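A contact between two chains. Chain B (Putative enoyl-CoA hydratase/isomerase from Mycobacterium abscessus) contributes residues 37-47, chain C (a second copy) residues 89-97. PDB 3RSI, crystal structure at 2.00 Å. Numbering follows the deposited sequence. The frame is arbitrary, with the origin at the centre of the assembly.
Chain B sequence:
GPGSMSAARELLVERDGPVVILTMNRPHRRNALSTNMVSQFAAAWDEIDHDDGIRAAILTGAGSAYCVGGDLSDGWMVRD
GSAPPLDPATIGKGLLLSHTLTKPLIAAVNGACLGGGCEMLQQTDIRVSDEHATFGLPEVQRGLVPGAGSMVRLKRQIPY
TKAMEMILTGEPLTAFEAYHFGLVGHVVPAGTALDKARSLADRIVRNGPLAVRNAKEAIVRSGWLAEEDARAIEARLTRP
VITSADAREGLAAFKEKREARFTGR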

# COMPACT_ATOMS: atom_id res chain seq x y z
N MET B 37 28.36 -7.35 -14.01
CA MET B 37 27.50 -6.18 -13.88
C MET B 37 27.20 -5.94 -12.40
O MET B 37 27.18 -4.80 -11.95
CB MET B 37 26.19 -6.36 -14.67
CG MET B 37 25.43 -5.05 -14.84
SD MET B 37 23.80 -5.20 -15.52
CE MET B 37 24.23 -5.91 -17.13
N VAL B 38 26.94 -7.00 -11.65
CA VAL B 38 26.61 -6.84 -10.24
C VAL B 38 27.81 -6.30 -9.46
O VAL B 38 27.64 -5.40 -8.64
CB VAL B 38 26.03 -8.12 -9.60
CG1 VAL B 38 25.86 -7.94 -8.09
CG2 VAL B 38 24.69 -8.49 -10.24
N SER B 39 29.02 -6.80 -9.73
CA SER B 39 30.24 -6.19 -9.14
C SER B 39 30.38 -4.71 -9.51
O SER B 39 30.74 -3.88 -8.66
CB SER B 39 31.50 -6.93 -9.58
OG SER B 39 31.42 -8.28 -9.17
N GLN B 40 30.09 -4.39 -10.77
CA GLN B 40 30.18 -3.01 -11.23
C GLN B 40 29.10 -2.15 -10.56
O GLN B 40 29.35 -0.98 -10.25
CB GLN B 40 30.10 -2.94 -12.76
CG GLN B 40 31.35 -3.51 -13.46
CD GLN B 40 31.20 -3.65 -14.97
OE1 GLN B 40 30.14 -3.35 -15.53
NE2 GLN B 40 32.26 -4.12 -15.64
N PHE B 41 27.91 -2.72 -10.33
CA PHE B 41 26.88 -2.05 -9.52
C PHE B 41 27.42 -1.70 -8.10
O PHE B 41 27.32 -0.54 -7.64
CB PHE B 41 25.62 -2.92 -9.38
CG PHE B 41 24.55 -2.65 -10.44
CD1 PHE B 41 24.07 -1.36 -10.67
CD2 PHE B 41 24.04 -3.68 -11.20
CE1 PHE B 41 23.11 -1.11 -11.62
CE2 PHE B 41 23.07 -3.44 -12.17
CZ PHE B 41 22.59 -2.15 -12.38
N ALA B 42 27.97 -2.70 -7.41
CA ALA B 42 28.47 -2.49 -6.05
C ALA B 42 29.43 -1.32 -6.04
O ALA B 42 29.32 -0.42 -5.21
CB ALA B 42 29.13 -3.76 -5.46
N ALA B 43 30.37 -1.32 -6.98
CA ALA B 43 31.33 -0.24 -7.10
C ALA B 43 30.66 1.13 -7.37
O ALA B 43 31.08 2.16 -6.82
CB ALA B 43 32.37 -0.55 -8.19
N ALA B 44 29.65 1.14 -8.22
CA ALA B 44 28.95 2.40 -8.56
C ALA B 44 28.17 2.96 -7.36
O ALA B 44 28.12 4.17 -7.16
CB ALA B 44 28.00 2.20 -9.79
N TRP B 45 27.54 2.09 -6.57
CA TRP B 45 26.84 2.56 -5.37
C TRP B 45 27.83 3.21 -4.39
O TRP B 45 27.53 4.24 -3.80
CB TRP B 45 26.08 1.44 -4.65
CG TRP B 45 25.13 0.62 -5.49
CD1 TRP B 45 24.98 -0.73 -5.45
CD2 TRP B 45 24.23 1.10 -6.50
NE1 TRP B 45 24.03 -1.13 -6.35
CE2 TRP B 45 23.54 -0.03 -7.00
CE3 TRP B 45 23.91 2.36 -7.00
CZ2 TRP B 45 22.58 0.07 -8.01
CZ3 TRP B 45 22.93 2.46 -7.99
CH2 TRP B 45 22.28 1.33 -8.48
N ASP B 46 29.01 2.61 -4.24
CA ASP B 46 30.05 3.16 -3.36
C ASP B 46 30.50 4.55 -3.82
O ASP B 46 30.61 5.46 -3.01
CB ASP B 46 31.25 2.20 -3.26
CG ASP B 46 30.97 1.02 -2.34
OD1 ASP B 46 29.98 1.06 -1.56
OD2 ASP B 46 31.73 0.05 -2.41
N GLU B 47 30.72 4.71 -5.13
CA GLU B 47 31.05 6.01 -5.71
C GLU B 47 29.95 7.04 -5.49
O GLU B 47 30.24 8.19 -5.14
CB GLU B 47 31.28 5.86 -7.22
CG GLU B 47 31.60 7.15 -7.98
CD GLU B 47 31.84 6.90 -9.48
OE1 GLU B 47 32.44 5.85 -9.81
OE2 GLU B 47 31.42 7.72 -10.34
N ALA C 89 28.88 -10.45 0.14
CA ALA C 89 28.71 -9.03 0.49
C ALA C 89 28.63 -8.14 -0.76
O ALA C 89 27.90 -7.16 -0.78
CB ALA C 89 29.87 -8.57 1.37
N THR C 90 29.40 -8.48 -1.79
CA THR C 90 29.38 -7.73 -3.05
C THR C 90 28.10 -7.94 -3.87
O THR C 90 27.58 -6.98 -4.44
CB THR C 90 30.61 -8.07 -3.93
OG1 THR C 90 31.81 -7.79 -3.21
CG2 THR C 90 30.59 -7.26 -5.23
N ILE C 91 27.61 -9.18 -3.93
CA ILE C 91 26.36 -9.47 -4.64
C ILE C 91 25.20 -8.79 -3.93
O ILE C 91 24.32 -8.21 -4.57
CB ILE C 91 26.07 -10.97 -4.73
CG1 ILE C 91 27.07 -11.67 -5.65
CG2 ILE C 91 24.64 -11.23 -5.21
CD1 ILE C 91 27.16 -13.16 -5.40
N GLY C 92 25.20 -8.88 -2.60
CA GLY C 92 24.17 -8.27 -1.77
C GLY C 92 24.11 -6.77 -1.97
O GLY C 92 23.02 -6.21 -2.12
N LYS C 93 25.28 -6.13 -1.98
CA LYS C 93 25.35 -4.69 -2.23
C LYS C 93 24.96 -4.35 -3.65
O LYS C 93 24.17 -3.43 -3.87
CB LYS C 93 26.75 -4.12 -1.93
CG LYS C 93 26.93 -2.68 -2.41
CD LYS C 93 28.25 -2.04 -1.99
CE LYS C 93 28.15 -1.50 -0.58
NZ LYS C 93 29.49 -1.11 -0.06
N GLY C 94 25.53 -5.06 -4.63
CA GLY C 94 25.26 -4.81 -6.06
C GLY C 94 23.78 -4.81 -6.39
O GLY C 94 23.29 -3.92 -7.09
N LEU C 95 23.06 -5.81 -5.87
CA LEU C 95 21.63 -5.95 -6.12
C LEU C 95 20.77 -5.05 -5.21
O LEU C 95 19.55 -5.08 -5.29
CB LEU C 95 21.21 -7.40 -5.88
CG LEU C 95 21.89 -8.48 -6.72
CD1 LEU C 95 21.50 -9.90 -6.23
CD2 LEU C 95 21.50 -8.27 -8.17
N LEU C 96 21.42 -4.26 -4.36
CA LEU C 96 20.73 -3.48 -3.35
C LEU C 96 19.84 -4.37 -2.47
O LEU C 96 18.77 -3.95 -2.02
CB LEU C 96 19.93 -2.34 -3.99
CG LEU C 96 20.76 -1.30 -4.74
CD1 LEU C 96 19.86 -0.27 -5.39
CD2 LEU C 96 21.79 -0.61 -3.80
N LEU C 97 20.30 -5.60 -2.23
CA LEU C 97 19.62 -6.53 -1.34
C LEU C 97 19.92 -6.18 0.11
O LEU C 97 19.01 -6.03 0.92
CB LEU C 97 20.03 -7.97 -1.64
CG LEU C 97 19.37 -9.09 -0.82
CD1 LEU C 97 17.81 -8.98 -0.78
CD2 LEU C 97 19.81 -10.45 -1.36

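The helix of chain B packs against the last turn of a chain C helix so tightly that backbone meets backbone at a glycine: the CA atoms of B:Ala42 and C:Gly94 lie 4.0 Å apart, although the two helix axes come no closer than 7.7 Å and cross at 70°. C:Gly94 makes this possible because it has no side chain. A CB built on it in ideal geometry would sit 2.4 Å from B:Val38 CG1, a clash. C:Gly94 CA approaches B:Val38 O at 3.6 Å in a CA-H...O contact, with an angle of 133° at the hydrogen, and B:Ala42 N at 3.7 Å. That carbonyl and that amide are already joined by a hydrogen bond within the chain B helix (B:Ala42 N to B:Val38 O, 3.0 Å), so the glycine lies against a satisfied stretch of backbone.

The end of the chain C helix supplies the acceptor for the indole of B:Trp45. B:Trp45 NE1 donates to C:Gly94 O at 3.0 Å, and the N-H...O angle of 171° makes the bond nearly straight. C:Gly94 O lies near the plane of the indole, as a hydrogen bond from its NE1 requires, and is also 3.4 Å from B:Phe41 CB. C:Lys93 O is at the same edge of the indole, 3.2 Å from B:Trp45 CD1, but its angle to NE1 is too poor for a hydrogen bond; it accepts instead from C:Leu96 N within its own chain, at 2.9 Å.

C:Leu96 has a positive phi of 55° and closes the helix in a Schellman motif, with the second bond running from C:Leu97 N to C:Gly92 O at 2.8 Å. Its CA-to-CB bond points sideways to chain B, yet the end of the side chain comes nearer: C:Leu96 CD2 stands 3.5 Å from the centroid of the five-membered ring of B:Trp45, 16° off the ring normal, in a CH-pi contact. The indole is thus engaged in two ways, through its edge by a carbonyl and over one face by a methyl.

C:Lys93 starts sideways as well and reaches chain B through a long side chain with chi1 and chi2 both t. Its aliphatic part runs past B:Ala42, with C:Lys93 CG 3.9 Å from B:Ala42 CB, before C:Lys93 NZ meets B:Asp46 OD1 at 2.7 Å in a hydrogen-bonded salt bridge.

Much of the remaining packing is made by carbon atoms. B:Val38 points toward chain C, placing CG1 3.8 Å from C:Ile91 CA and CG2 3.8 Å from C:Leu95 CD2. The small side chain of B:Ala42 fits close to chain C, its CB 3.7 Å from C:Thr90 O and 3.8 Å from C:Thr90 CG2. C:Thr90 CG2 also lies 4.1 Å from B:Ser39 CA. Together the two stretches bury 500 Å², counting both sides.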